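PDB 5JOS: cyclohexadienyl dehydratase from Synthetic construct, which probably catalyses the dehydration of prephenate and arogenate in phenylalanine biosynthesis, on the scaffold of a periplasmic solute-binding protein. Local coordinates for residues T46-D51 with K209-P214; Q226-M231 with G235-L240. All blocks are in the same frame, centred on the assembly; numbering follows the deposited sequence.

Interaction 1. Residues T46-D51 with K209-P214; sequences TGFDID and KGYMMP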
ATOM      1  N   THR A  46     -14.183   3.998  -6.562  1.00 45.12           N
ATOM      2  CA  THR A  46     -13.637   2.724  -6.961  1.00 43.01           C
ATOM      3  C   THR A  46     -12.200   2.616  -6.441  1.00 42.66           C
ATOM      4  O   THR A  46     -11.534   3.640  -6.194  1.00 40.49           O
ATOM      5  CB  THR A  46     -13.781   2.520  -8.474  1.00 46.41           C
ATOM      6  OG1 THR A  46     -13.317   1.230  -8.819  1.00 53.47           O
ATOM      7  CG2 THR A  46     -12.967   3.499  -9.335  1.00 50.23           C
ATOM      8  N   GLY A  47     -11.764   1.373  -6.236  1.00 37.14           N
ATOM      9  CA  GLY A  47     -10.398   1.101  -5.871  1.00 40.41           C
ATOM     10  C   GLY A  47     -10.239   0.022  -4.823  1.00 40.20           C
ATOM     11  O   GLY A  47     -11.207  -0.435  -4.202  1.00 35.67           O
ATOM     12  N   PHE A  48      -8.979  -0.311  -4.586  1.00 34.44           N
ATOM     13  CA  PHE A  48      -8.580  -1.270  -3.571  1.00 35.73           C
ATOM     14  C   PHE A  48      -9.222  -1.046  -2.194  1.00 33.13           C
ATOM     15  O   PHE A  48      -9.808  -1.966  -1.620  1.00 32.77           O
ATOM     16  CB  PHE A  48      -7.039  -1.197  -3.492  1.00 37.00           C
ATOM     17  CG  PHE A  48      -6.354  -2.203  -2.578  1.00 33.55           C
ATOM     18  CD1 PHE A  48      -6.361  -2.042  -1.207  1.00 33.34           C
ATOM     19  CD2 PHE A  48      -5.547  -3.168  -3.099  1.00 34.67           C
ATOM     20  CE1 PHE A  48      -5.660  -2.907  -0.382  1.00 32.76           C
ATOM     21  CE2 PHE A  48      -4.852  -4.066  -2.280  1.00 34.92           C
ATOM     22  CZ  PHE A  48      -4.921  -3.935  -0.922  1.00 35.35           C
ATOM     23  N   ASP A  49      -9.087   0.165  -1.633  1.00 32.78           N
ATOM     24  CA  ASP A  49      -9.621   0.388  -0.317  1.00 30.21           C
ATOM     25  C   ASP A  49     -11.129   0.718  -0.279  1.00 32.79           C
ATOM     26  O   ASP A  49     -11.724   0.730   0.830  1.00 31.40           O
ATOM     27  CB  ASP A  49      -8.839   1.433   0.422  1.00 28.86           C
ATOM     28  CG  ASP A  49      -7.511   0.910   0.908  1.00 31.75           C
ATOM     29  OD1 ASP A  49      -7.410  -0.280   1.316  1.00 33.26           O
ATOM     30  OD2 ASP A  49      -6.539   1.710   0.935  1.00 31.29           O
ATOM     31  N   ILE A  50     -11.725   0.912  -1.459  1.00 31.65           N
ATOM     32  CA  ILE A  50     -13.155   1.069  -1.585  1.00 32.25           C
ATOM     33  C   ILE A  50     -13.720  -0.293  -1.459  1.00 35.71           C
ATOM     34  O   ILE A  50     -14.706  -0.456  -0.718  1.00 34.22           O
ATOM     35  CB  ILE A  50     -13.553   1.722  -2.881  1.00 33.52           C
ATOM     36  CG1 ILE A  50     -12.862   3.051  -3.053  1.00 32.09           C
ATOM     37  CG2 ILE A  50     -15.080   1.837  -3.052  1.00 40.15           C
ATOM     38  CD1 ILE A  50     -13.127   4.104  -2.013  1.00 33.24           C
ATOM     39  N   ASP A  51     -13.088  -1.275  -2.129  1.00 35.75           N
ATOM     40  CA  ASP A  51     -13.467  -2.633  -1.937  1.00 37.16           C
ATOM     41  C   ASP A  51     -13.310  -3.032  -0.439  1.00 36.16           C
ATOM     42  O   ASP A  51     -14.141  -3.763   0.129  1.00 37.15           O
ATOM     43  CB  ASP A  51     -12.611  -3.570  -2.770  1.00 36.17           C
ATOM     44  CG  ASP A  51     -12.938  -3.555  -4.214  1.00 39.84           C
ATOM     45  OD1 ASP A  51     -13.851  -2.817  -4.638  1.00 40.47           O
ATOM     46  OD2 ASP A  51     -12.328  -4.390  -4.946  1.00 38.26           O
ATOM     47  N   LYS A 209       1.180   0.975   4.727  1.00 30.54           N
ATOM     48  CA  LYS A 209      -0.105   1.596   4.623  1.00 30.24           C
ATOM     49  C   LYS A 209      -0.968   1.009   5.717  1.00 31.25           C
ATOM     50  O   LYS A 209      -0.927  -0.202   5.982  1.00 29.53           O
ATOM     51  CB  LYS A 209      -0.845   1.211   3.315  1.00 32.34           C
ATOM     52  CG  LYS A 209      -0.163   1.433   1.957  1.00 35.18           C
ATOM     53  CD  LYS A 209      -0.012   2.855   1.718  1.00 35.94           C
ATOM     54  CE  LYS A 209       0.350   3.139   0.261  1.00 36.56           C
ATOM     55  NZ  LYS A 209       0.447   4.639   0.249  1.00 30.68           N
ATOM     56  N   GLY A 210      -1.858   1.835   6.238  1.00 29.67           N
ATOM     57  CA  GLY A 210      -2.716   1.405   7.335  1.00 27.95           C
ATOM     58  C   GLY A 210      -3.998   2.190   7.236  1.00 27.79           C
ATOM     59  O   GLY A 210      -4.119   3.187   6.465  1.00 28.25           O
ATOM     60  N   TYR A 211      -5.001   1.725   7.975  1.00 31.32           N
ATOM     61  CA  TYR A 211      -6.267   2.479   8.116  1.00 30.20           C
ATOM     62  C   TYR A 211      -6.194   3.399   9.348  1.00 32.71           C
ATOM     63  O   TYR A 211      -5.807   3.008  10.402  1.00 31.85           O
ATOM     64  CB  TYR A 211      -7.483   1.555   8.102  1.00 30.94           C
ATOM     65  CG  TYR A 211      -7.471   0.681   6.856  1.00 30.13           C
ATOM     66  CD1 TYR A 211      -7.445   1.224   5.628  1.00 32.08           C
ATOM     67  CD2 TYR A 211      -7.437  -0.681   6.948  1.00 33.16           C
ATOM     68  CE1 TYR A 211      -7.409   0.424   4.493  1.00 32.54           C
ATOM     69  CE2 TYR A 211      -7.448  -1.490   5.823  1.00 31.64           C
ATOM     70  CZ  TYR A 211      -7.375  -0.924   4.604  1.00 28.65           C
ATOM     71  OH  TYR A 211      -7.275  -1.711   3.475  1.00 29.23           O
ATOM     72  N   MET A 212      -6.597   4.633   9.165  1.00 32.10           N
ATOM     73  CA  MET A 212      -6.384   5.635  10.165  1.00 36.71           C
ATOM     74  C   MET A 212      -7.635   5.904  10.948  1.00 34.62           C
ATOM     75  O   MET A 212      -8.682   6.157  10.361  1.00 33.32           O
ATOM     76  CB  MET A 212      -5.973   6.910   9.461  1.00 40.00           C
ATOM     77  CG  MET A 212      -5.044   7.779  10.240  1.00 43.82           C
ATOM     78  SD  MET A 212      -4.391   9.272   9.430  1.00 44.45           S
ATOM     79  CE  MET A 212      -5.747  10.039   8.630  1.00 48.54           C
ATOM     80  N   MET A 213      -7.512   5.844  12.272  1.00 36.10           N
ATOM     81  CA  MET A 213      -8.630   5.962  13.218  1.00 43.10           C
ATOM     82  C   MET A 213      -8.392   7.081  14.258  1.00 45.35           C
ATOM     83  O   MET A 213      -7.223   7.387  14.574  1.00 44.46           O
ATOM     84  CB  MET A 213      -8.814   4.601  13.970  1.00 42.90           C
ATOM     85  CG  MET A 213      -9.588   3.611  13.118  1.00 48.80           C
ATOM     86  SD  MET A 213      -9.562   1.866  13.608  1.00 51.34           S
ATOM     87  CE  MET A 213      -7.963   1.553  13.000  1.00 47.07           C
ATOM     88  N   PRO A 214      -9.457   7.698  14.781  1.00 48.31           N
ATOM     89  CA  PRO A 214      -9.198   8.715  15.829  1.00 49.76           C
ATOM     90  C   PRO A 214      -8.616   8.050  17.054  1.00 46.40           C
ATOM     91  O   PRO A 214      -8.913   6.927  17.369  1.00 47.40           O
ATOM     92  CB  PRO A 214     -10.575   9.324  16.111  1.00 54.49           C
ATOM     93  CG  PRO A 214     -11.541   8.294  15.648  1.00 54.57           C
ATOM     94  CD  PRO A 214     -10.898   7.566  14.505  1.00 51.52           C
TER
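Tyr-211 and Asp-49 approach from opposite directions and meet through one short hydrogen bond, OH of Tyr-211 donating to OD1 of Asp-49 over 2.6 Å. CG of Tyr-211 is anti to its carbonyl carbon (chi1 -54°), and from there the ring carries OH across to the carboxylate. The donor lies above the carboxylate plane, 36° out of it, while OD1 sits at the edge of the tyrosine ring; the two planes are 78° apart. Close packing is confined to this corner, where CE1 of Tyr-211 lies 3.3 Å from OD1 and 3.6 Å from CG of Asp-49. Phe-48 marks the looser side: its CE1 comes no nearer than 4.3 Å to OH of Tyr-211, edge on. The backbones stay well apart (Asp-49 CA to Tyr-211 CA 9.3 Å), so side chains alone span the gap. Gly-47 stands at the N-cap position of the helix that starts at Phe-48, and Gly-47 to Asp-51 (GFDID) matches the opening of the family 3 solute-binding signature. OD2 of Asp-49 accepts from Gly-89 N, and the ring of Tyr-211 stacks with Tyr-106. The two hydrogen bonds, one to each oxygen, satisfy buried polar atoms and probably limit rotation of the carboxylate.

Interaction 2. Residues Q226-M231 with G235-L240; sequences QWLDQM and GTYEKL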
ATOM      1  N   GLN A 226      -8.279  -7.342  14.328  1.00 38.12           N
ATOM      2  CA  GLN A 226      -8.775  -8.719  14.176  1.00 39.42           C
ATOM      3  C   GLN A 226      -9.397  -8.928  12.801  1.00 37.66           C
ATOM      4  O   GLN A 226      -9.244  -9.945  12.161  1.00 39.88           O
ATOM      5  CB  GLN A 226      -9.858  -8.955  15.167  1.00 41.94           C
ATOM      6  CG  GLN A 226      -9.311  -9.051  16.560  1.00 42.78           C
ATOM      7  CD  GLN A 226     -10.355  -8.680  17.553  1.00 48.74           C
ATOM      8  OE1 GLN A 226     -11.484  -8.271  17.229  1.00 48.24           O
ATOM      9  NE2 GLN A 226     -10.012  -8.857  18.782  1.00 48.97           N
ATOM     10  N   TRP A 227     -10.106  -7.969  12.330  1.00 37.05           N
ATOM     11  CA  TRP A 227     -10.684  -8.175  11.014  1.00 39.91           C
ATOM     12  C   TRP A 227      -9.658  -8.231   9.862  1.00 42.23           C
ATOM     13  O   TRP A 227      -9.785  -9.068   8.925  1.00 40.05           O
ATOM     14  CB  TRP A 227     -11.613  -7.097  10.747  1.00 36.58           C
ATOM     15  CG  TRP A 227     -12.162  -7.175   9.479  1.00 36.65           C
ATOM     16  CD1 TRP A 227     -13.082  -8.093   9.034  1.00 40.14           C
ATOM     17  CD2 TRP A 227     -11.870  -6.327   8.375  1.00 36.75           C
ATOM     18  NE1 TRP A 227     -13.384  -7.829   7.733  1.00 41.31           N
ATOM     19  CE2 TRP A 227     -12.632  -6.779   7.298  1.00 36.44           C
ATOM     20  CE3 TRP A 227     -11.025  -5.267   8.194  1.00 36.61           C
ATOM     21  CZ2 TRP A 227     -12.632  -6.170   6.127  1.00 41.09           C
ATOM     22  CZ3 TRP A 227     -11.003  -4.655   6.945  1.00 40.99           C
ATOM     23  CH2 TRP A 227     -11.759  -5.114   5.947  1.00 37.39           C
ATOM     24  N   LEU A 228      -8.597  -7.438   9.983  1.00 38.43           N
ATOM     25  CA  LEU A 228      -7.527  -7.465   8.951  1.00 39.12           C
ATOM     26  C   LEU A 228      -6.834  -8.756   8.922  1.00 41.22           C
ATOM     27  O   LEU A 228      -6.553  -9.305   7.893  1.00 42.78           O
ATOM     28  CB  LEU A 228      -6.432  -6.478   9.257  1.00 39.35           C
ATOM     29  CG  LEU A 228      -6.720  -5.113   8.875  1.00 39.03           C
ATOM     30  CD1 LEU A 228      -5.517  -4.251   9.238  1.00 46.17           C
ATOM     31  CD2 LEU A 228      -6.853  -5.138   7.367  1.00 43.00           C
ATOM     32  N   ASP A 229      -6.555  -9.271  10.096  1.00 44.22           N
ATOM     33  CA  ASP A 229      -5.908 -10.526  10.158  1.00 47.09           C
ATOM     34  C   ASP A 229      -6.824 -11.616   9.577  1.00 49.07           C
ATOM     35  O   ASP A 229      -6.346 -12.554   8.929  1.00 48.08           O
ATOM     36  CB  ASP A 229      -5.486 -10.844  11.559  1.00 53.00           C
ATOM     37  CG  ASP A 229      -5.081 -12.283  11.703  1.00 58.43           C
ATOM     38  OD1 ASP A 229      -5.917 -13.113  12.014  1.00 71.67           O
ATOM     39  OD2 ASP A 229      -3.940 -12.635  11.420  1.00 62.20           O
ATOM     40  N   GLN A 230      -8.130 -11.511   9.780  1.00 45.07           N
ATOM     41  CA  GLN A 230      -9.010 -12.502   9.209  1.00 46.20           C
ATOM     42  C   GLN A 230      -9.006 -12.437   7.684  1.00 47.61           C
ATOM     43  O   GLN A 230      -8.976 -13.409   6.987  1.00 47.59           O
ATOM     44  CB  GLN A 230     -10.420 -12.240   9.705  1.00 51.36           C
ATOM     45  CG  GLN A 230     -11.504 -12.956   8.954  1.00 55.50           C
ATOM     46  CD  GLN A 230     -12.856 -12.802   9.643  1.00 57.73           C
ATOM     47  OE1 GLN A 230     -13.196 -13.558  10.572  1.00 56.21           O
ATOM     48  NE2 GLN A 230     -13.641 -11.843   9.168  1.00 53.23           N
ATOM     49  N   MET A 231      -9.036 -11.229   7.208  1.00 48.23           N
ATOM     50  CA  MET A 231      -8.909 -10.911   5.827  1.00 50.84           C
ATOM     51  C   MET A 231      -7.611 -11.439   5.172  1.00 50.39           C
ATOM     52  O   MET A 231      -7.607 -11.992   4.047  1.00 43.64           O
ATOM     53  CB  MET A 231      -8.932  -9.443   5.815  1.00 46.85           C
ATOM     54  CG  MET A 231      -9.458  -8.820   4.635  1.00 59.88           C
ATOM     55  SD  MET A 231     -11.247  -8.766   4.365  1.00 54.85           S
ATOM     56  CE  MET A 231     -11.054  -7.317   3.358  1.00 57.42           C
ATOM     57  N   GLY A 235      -7.387 -15.011   2.468  1.00 54.99           N
ATOM     58  CA  GLY A 235      -6.889 -14.837   1.091  1.00 58.63           C
ATOM     59  C   GLY A 235      -7.458 -13.619   0.407  1.00 56.59           C
ATOM     60  O   GLY A 235      -7.176 -13.383  -0.761  1.00 56.29           O
ATOM     61  N   THR A 236      -8.233 -12.824   1.130  1.00 48.77           N
ATOM     62  CA  THR A 236      -8.879 -11.697   0.501  1.00 47.89           C
ATOM     63  C   THR A 236      -7.846 -10.640   0.102  1.00 44.42           C
ATOM     64  O   THR A 236      -7.997 -10.041  -0.949  1.00 41.69           O
ATOM     65  CB  THR A 236      -9.929 -11.080   1.441  1.00 49.96           C
ATOM     66  OG1 THR A 236     -10.622 -12.162   2.053  1.00 50.09           O
ATOM     67  CG2 THR A 236     -10.898 -10.171   0.653  1.00 48.73           C
ATOM     68  N   TYR A 237      -6.810 -10.391   0.903  1.00 41.42           N
ATOM     69  CA  TYR A 237      -5.830  -9.406   0.450  1.00 40.86           C
ATOM     70  C   TYR A 237      -5.052  -9.926  -0.794  1.00 39.37           C
ATOM     71  O   TYR A 237      -4.680  -9.120  -1.663  1.00 36.36           O
ATOM     72  CB  TYR A 237      -4.849  -8.904   1.512  1.00 38.99           C
ATOM     73  CG  TYR A 237      -5.429  -7.739   2.312  1.00 38.14           C
ATOM     74  CD1 TYR A 237      -5.492  -6.477   1.776  1.00 37.49           C
ATOM     75  CD2 TYR A 237      -5.997  -7.918   3.564  1.00 38.75           C
ATOM     76  CE1 TYR A 237      -6.077  -5.415   2.438  1.00 35.43           C
ATOM     77  CE2 TYR A 237      -6.598  -6.828   4.240  1.00 39.17           C
ATOM     78  CZ  TYR A 237      -6.606  -5.583   3.676  1.00 34.85           C
ATOM     79  OH  TYR A 237      -7.098  -4.443   4.272  1.00 36.77           O
ATOM     80  N   GLU A 238      -4.802 -11.204  -0.879  1.00 41.87           N
ATOM     81  CA  GLU A 238      -4.118 -11.722  -2.053  1.00 48.17           C
ATOM     82  C   GLU A 238      -4.915 -11.385  -3.322  1.00 46.02           C
ATOM     83  O   GLU A 238      -4.348 -10.968  -4.305  1.00 45.16           O
ATOM     84  CB  GLU A 238      -3.974 -13.240  -1.994  1.00 58.56           C
ATOM     85  CG  GLU A 238      -2.846 -13.697  -1.139  1.00 64.60           C
ATOM     86  CD  GLU A 238      -2.898 -15.192  -0.875  1.00 76.06           C
ATOM     87  OE1 GLU A 238      -2.540 -15.579   0.264  1.00 79.73           O
ATOM     88  OE2 GLU A 238      -3.321 -15.975  -1.775  1.00 80.43           O
ATOM     89  N   LYS A 239      -6.232 -11.586  -3.277  1.00 45.08           N
ATOM     90  CA  LYS A 239      -7.097 -11.368  -4.452  1.00 48.89           C
ATOM     91  C   LYS A 239      -7.141  -9.886  -4.788  1.00 41.89           C
ATOM     92  O   LYS A 239      -7.123  -9.492  -5.924  1.00 38.95           O
ATOM     93  CB  LYS A 239      -8.522 -11.848  -4.180  1.00 50.99           C
ATOM     94  CG  LYS A 239      -8.768 -13.220  -4.717  1.00 66.75           C
ATOM     95  CD  LYS A 239      -8.354 -14.305  -3.746  1.00 73.90           C
ATOM     96  CE  LYS A 239      -9.440 -15.373  -3.691  1.00 86.10           C
ATOM     97  NZ  LYS A 239      -9.216 -16.342  -2.578  1.00 91.32           N
ATOM     98  N   LEU A 240      -7.156  -9.066  -3.776  1.00 37.99           N
ATOM     99  CA  LEU A 240      -7.090  -7.643  -3.977  1.00 36.14           C
ATOM    100  C   LEU A 240      -5.783  -7.180  -4.591  1.00 36.78           C
ATOM    101  O   LEU A 240      -5.766  -6.282  -5.450  1.00 36.06           O
ATOM    102  CB  LEU A 240      -7.274  -6.926  -2.642  1.00 38.70           C
ATOM    103  CG  LEU A 240      -8.676  -7.002  -2.030  1.00 39.82           C
ATOM    104  CD1 LEU A 240      -8.637  -6.298  -0.655  1.00 40.80           C
ATOM    105  CD2 LEU A 240      -9.619  -6.271  -2.952  1.00 40.10           C
TER
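The ring of Tyr-237 is met obliquely along its CE2 side by two side chains of the preceding helix, Leu-228 nearer the hydroxyl and Met-231 nearer the ring's root. CD2 of Leu-228 lies 3.2 Å from OH and 3.6 Å from CE2 of Tyr-237. Met-231 crosses the tyrosine at about a right angle, its CG 3.5 Å from CE2 of Tyr-237. The methionine chain then bends at chi2 (77°), which turns SD off the ring and toward Thr-236, where CE rests 3.9 Å from CG2 of Thr-236. One methionine thus packs on two consecutive residues of the second helix. Next to these apolar contacts the backbone turns: Thr-236 N makes a weak, bent hydrogen bond to Met-231 O (3.1 Å, 134° at the hydrogen), part of a Schellman motif in which Gly-235, with positive phi, is the C' residue. Gly-235 is also the N-cap of the next helix, so one glycine closes the first helix and opens the second, their short axes 68° apart. Tyr-237 OH finds its polar partner in Tyr-211 OH. The joint sits at the turn from helix 218-233 into the C-terminal helix 236-245; Trp-227 and Met-231 of the first also pack on helix 48-60, and Leu-228 touches Tyr-211 of strand 205-213.

How the interactions relate
All three touching residues of interaction 1 are buried, whereas interaction 2 reaches partly exposed residues at Gly-235 and Thr-236; the two centres lie about 9 and 14 Å from that of the chain. Interaction 1 joins parts far apart in sequence through a polar bond and little buried surface; interaction 2 joins consecutive helices, with about three times the area, mostly apolar, plus a backbone turn. They meet directly: Tyr-211 OH and Tyr-237 OH are 2.9 Å apart, probably hydrogen-bonded, which extends the carboxylate-hydroxyl pair to helix 236-245. Beside it, CZ of Phe-48 packs 3.8 Å from CD1 of Tyr-237; with Leu-240 also packing on Phe-48 and Asp-51, helix 236-245 lies against the start of helix 48-60.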